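Local coordinates for protein putative hydrolase (Shewanella frigidimarina, PDB 3LHO) that probably works as an iron(II)-dependent dioxygenase of the 2-oxoadipate dioxygenase/decarboxylase family, turning 2-oxoadipate into 2-hydroxyglutarate, at residues Q29-G34 with N171-F176; F191-N194 with G198-K201. All blocks are in the same frame, centred on the assembly; numbering follows the deposited sequence.

Interaction 1 of 2, residues Q29-G34 with N171-F176; sequences QLLGHG and NDLPEF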
# COMPACT_ATOMS: atom_id res chain seq x y z
N GLN A 29 -10.65 -0.97 15.22
CA GLN A 29 -11.42 -1.17 16.46
C GLN A 29 -12.89 -0.75 16.29
O GLN A 29 -13.80 -1.50 16.67
CB GLN A 29 -10.74 -0.44 17.64
CG GLN A 29 -11.38 -0.65 19.01
CD GLN A 29 -11.43 -2.11 19.44
OE1 GLN A 29 -10.58 -2.91 19.07
NE2 GLN A 29 -12.44 -2.45 20.24
N LEU A 30 -13.14 0.42 15.70
CA LEU A 30 -14.51 0.89 15.46
C LEU A 30 -15.39 -0.09 14.66
O LEU A 30 -16.53 -0.38 15.05
CB LEU A 30 -14.47 2.24 14.75
CG LEU A 30 -15.79 2.93 14.35
CD1 LEU A 30 -16.45 3.53 15.59
CD2 LEU A 30 -15.57 4.05 13.31
N LEU A 31 -14.87 -0.58 13.53
CA LEU A 31 -15.62 -1.42 12.62
C LEU A 31 -15.74 -2.88 13.07
O LEU A 31 -16.73 -3.56 12.80
CB LEU A 31 -14.98 -1.36 11.21
CG LEU A 31 -15.07 -0.01 10.49
CD1 LEU A 31 -14.36 -0.06 9.11
CD2 LEU A 31 -16.51 0.38 10.32
N GLY A 32 -14.72 -3.38 13.76
CA GLY A 32 -14.66 -4.80 14.13
C GLY A 32 -14.95 -5.07 15.60
O GLY A 32 -15.10 -6.22 15.98
N HIS A 33 -15.00 -4.01 16.42
CA HIS A 33 -15.29 -4.12 17.85
C HIS A 33 -14.30 -5.07 18.54
O HIS A 33 -14.65 -5.74 19.51
CB HIS A 33 -16.74 -4.59 18.08
CG HIS A 33 -17.75 -4.00 17.13
ND1 HIS A 33 -18.14 -2.68 17.19
CD2 HIS A 33 -18.44 -4.55 16.11
CE1 HIS A 33 -19.04 -2.44 16.25
NE2 HIS A 33 -19.24 -3.56 15.57
N GLY A 34 -13.07 -5.12 18.04
CA GLY A 34 -12.05 -6.03 18.58
C GLY A 34 -11.87 -7.32 17.78
O GLY A 34 -10.88 -8.01 17.97
N ASN A 171 -17.46 -5.56 1.26
CA ASN A 171 -18.19 -6.80 0.97
C ASN A 171 -18.32 -7.66 2.22
O ASN A 171 -19.40 -8.14 2.54
CB ASN A 171 -17.52 -7.63 -0.12
CG ASN A 171 -17.38 -6.87 -1.46
OD1 ASN A 171 -16.76 -5.79 -1.53
ND2 ASN A 171 -17.91 -7.46 -2.52
N ASP A 172 -17.22 -7.83 2.94
CA ASP A 172 -17.16 -8.74 4.09
C ASP A 172 -17.61 -8.16 5.43
O ASP A 172 -17.76 -8.92 6.39
CB ASP A 172 -15.77 -9.29 4.23
CG ASP A 172 -15.41 -10.29 3.10
OD1 ASP A 172 -15.67 -11.50 3.26
OD2 ASP A 172 -14.79 -9.88 2.10
N LEU A 173 -17.84 -6.85 5.52
CA LEU A 173 -18.28 -6.27 6.81
C LEU A 173 -19.73 -6.70 7.09
O LEU A 173 -20.63 -6.41 6.30
CB LEU A 173 -18.22 -4.74 6.80
CG LEU A 173 -16.86 -4.04 6.79
CD1 LEU A 173 -17.09 -2.55 6.58
CD2 LEU A 173 -16.06 -4.31 8.08
N PRO A 174 -19.98 -7.42 8.19
CA PRO A 174 -21.35 -7.87 8.42
C PRO A 174 -22.40 -6.80 8.67
O PRO A 174 -23.57 -7.03 8.40
CB PRO A 174 -21.23 -8.80 9.63
CG PRO A 174 -19.91 -8.57 10.22
CD PRO A 174 -19.02 -8.05 9.13
N GLU A 175 -22.00 -5.63 9.18
CA GLU A 175 -22.97 -4.60 9.57
C GLU A 175 -23.22 -3.52 8.52
O GLU A 175 -24.01 -2.61 8.76
CB GLU A 175 -22.52 -3.91 10.85
CG GLU A 175 -22.47 -4.80 12.05
CD GLU A 175 -21.60 -4.22 13.15
OE1 GLU A 175 -21.36 -3.00 13.16
OE2 GLU A 175 -21.13 -5.01 14.01
N PHE A 176 -22.52 -3.57 7.41
CA PHE A 176 -22.63 -2.50 6.41
C PHE A 176 -22.88 -3.10 5.05
O PHE A 176 -22.33 -4.16 4.70
CB PHE A 176 -21.36 -1.65 6.35
CG PHE A 176 -21.14 -0.80 7.55
CD1 PHE A 176 -21.66 0.48 7.61
CD2 PHE A 176 -20.37 -1.25 8.61
CE1 PHE A 176 -21.46 1.29 8.72
CE2 PHE A 176 -20.14 -0.44 9.72
CZ PHE A 176 -20.70 0.82 9.78
O HOH W 1 -18.80 -2.64 11.78
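Glu175 reaches toward His33 with CG set anti to its own carbonyl carbon (chi1 -65°) and the chain extended beyond it, while His33 swings its ring out beside its backbone N to meet the carboxylate from the opposite direction. His33 NE2 donates to Glu175 OE2 at 2.8 Å, entering on the syn lone pair, the side of the other oxygen. The bond is bent, with an N-H...O angle of 140°; the same N-H also makes a weak bond to Glu175 OE1, 3.3 Å from NE2, and points between the two oxygens. The carboxylate meets the ring at its edge, and the two planes are nearly coplanar, 24° apart. Glu175 OE1 has a second partner, a water that donates to it at 2.9 Å and also to Leu31 O, bridging the carboxylate to the last turn of the helix. This His-carboxylate pair is exposed; the apolar part lies on the more buried side, with Leu31 and Leu173. Leu31 CD2 meets Phe176 CE2 at 3.8 Å, the two side chains crossing at about a right angle, and Leu31 CB lies a looser 4.4 Å from Leu173 CD2. His33, the first residue to leave helical geometry, has positive phi, yet its N still bonds Gln29 O. Across from it, a type I turn from Leu173 to Phe176 presents Glu175. The contact thus joins the C-terminal end of helix 22-32 to the loop between strand 165-169 and helix 179-188; Leu173 and Phe176 also rest on Val182 of that helix, and Leu31 on Phe236 of strand 235-239.

Interaction 2 of 2, residues F191-N194 with G198-K201; sequences FVLN and GEVK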
# COMPACT_ATOMS: atom_id res chain seq x y z
N PHE A 191 -13.52 10.93 12.07
CA PHE A 191 -12.45 10.79 11.09
C PHE A 191 -12.78 11.66 9.89
O PHE A 191 -13.94 11.88 9.61
CB PHE A 191 -12.27 9.31 10.70
CG PHE A 191 -11.80 8.49 11.84
CD1 PHE A 191 -10.47 8.51 12.22
CD2 PHE A 191 -12.70 7.79 12.62
CE1 PHE A 191 -10.04 7.81 13.32
CE2 PHE A 191 -12.27 7.09 13.73
CZ PHE A 191 -10.94 7.10 14.08
N VAL A 192 -11.74 12.17 9.23
CA VAL A 192 -11.92 12.92 8.00
C VAL A 192 -11.46 12.08 6.81
O VAL A 192 -10.42 11.42 6.84
CB VAL A 192 -11.20 14.32 8.03
CG1 VAL A 192 -9.74 14.17 8.32
CG2 VAL A 192 -11.43 15.08 6.72
N LEU A 193 -12.26 12.12 5.75
CA LEU A 193 -12.03 11.36 4.56
C LEU A 193 -11.38 12.18 3.49
O LEU A 193 -11.58 13.40 3.44
CB LEU A 193 -13.39 10.87 4.03
CG LEU A 193 -14.19 10.06 5.04
CD1 LEU A 193 -15.46 9.51 4.43
CD2 LEU A 193 -13.35 8.89 5.61
N ASN A 194 -10.60 11.54 2.61
CA ASN A 194 -10.13 12.21 1.41
C ASN A 194 -11.31 12.48 0.51
O ASN A 194 -12.04 11.55 0.14
CB ASN A 194 -9.11 11.40 0.61
CG ASN A 194 -8.71 12.10 -0.71
OD1 ASN A 194 -8.54 13.31 -0.75
ND2 ASN A 194 -8.58 11.33 -1.78
N GLY A 198 -13.94 13.27 -5.11
CA GLY A 198 -15.20 12.84 -4.47
C GLY A 198 -14.87 11.89 -3.31
O GLY A 198 -13.79 11.29 -3.30
N GLU A 199 -15.76 11.77 -2.33
CA GLU A 199 -15.49 10.89 -1.18
C GLU A 199 -15.50 9.41 -1.58
O GLU A 199 -14.94 8.59 -0.87
CB GLU A 199 -16.54 11.06 -0.09
CG GLU A 199 -16.45 12.28 0.75
CD GLU A 199 -17.33 12.14 2.00
OE1 GLU A 199 -18.21 11.24 2.02
OE2 GLU A 199 -17.12 12.89 2.97
N VAL A 200 -16.22 9.08 -2.66
CA VAL A 200 -16.26 7.73 -3.21
C VAL A 200 -15.71 7.80 -4.61
O VAL A 200 -16.17 8.60 -5.40
CB VAL A 200 -17.70 7.13 -3.29
CG1 VAL A 200 -17.67 5.77 -3.95
CG2 VAL A 200 -18.35 7.05 -1.91
N LYS A 201 -14.71 6.98 -4.90
CA LYS A 201 -14.14 6.87 -6.24
C LYS A 201 -14.71 5.61 -6.88
O LYS A 201 -14.73 4.54 -6.26
CB LYS A 201 -12.61 6.78 -6.17
CG LYS A 201 -11.90 8.11 -5.94
CD LYS A 201 -12.02 8.62 -4.50
CE LYS A 201 -11.00 9.75 -4.24
NZ LYS A 201 -11.25 10.52 -2.97
O HOH W 2 -12.54 8.81 0.27
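Lys201 meets Asn194 and Gly198 with the far end of a bent chain. From CB the chain turns at chi2 (74°), and CG and CD then run on, CD passing 3.4 Å from Gly198 O. CE comes within 3.8 Å of Asn194 ND2. At the tip, NZ donates to Gly198 O at 2.7 Å, almost in line with the carbonyl (C=O...N 166°), closing a loop within 198-201. NZ also sits 3.4 Å from Asn194 O, at an angle too poor for a bond. Its 3.0 Å approach to Asn194 ND2 sets two donors together, so it is not a hydrogen bond, and it is doubtful because Asn194 has two conformers; Asn194 OD1 turns to Ser196 N. With an alanine in place of Lys201, the Gly198 carbonyl would probably lose its charged mate and a gap would open beside Asn194. A water 2.8 Å from Asn194 O and 2.7 Å from Glu199 O sits between the two backbones. Farther along, Leu193 CD1 lies against the carboxylate of Glu199, 4.0 Å from its CD, while Glu199 OE2 forms a salt bridge with Lys187. Leu193 packs on Leu186 of helix 179-188, and backbone bonds from Asn194 to Ser212 and Lys201 to Gln210 hold both segments alongside edge strand 208-212.

How the interactions relate
Interaction 1 closes before interaction 2 opens along the chain. Their centres lie about 18 Å apart and their nearest atoms about 5 Å, without touching. Helix 179-188 links them: 171-176 leads into it and 191-194 follows it. Helix 22-32 runs by both: it ends in segment 29-34, and Phe191 of segment 191-194 packs on its Lys26 and Ile27. Both contacts flank one end of the mixed sheet, at strands 165-169, 235-239 and 208-212. Interaction 1 ties the end of helix 22-32 to the loop before helix 179-188, whereas interaction 2 folds the loop after that helix and brings the Lys201 side chain to about 10 Å from the nickel held by His41, His165 and Glu235.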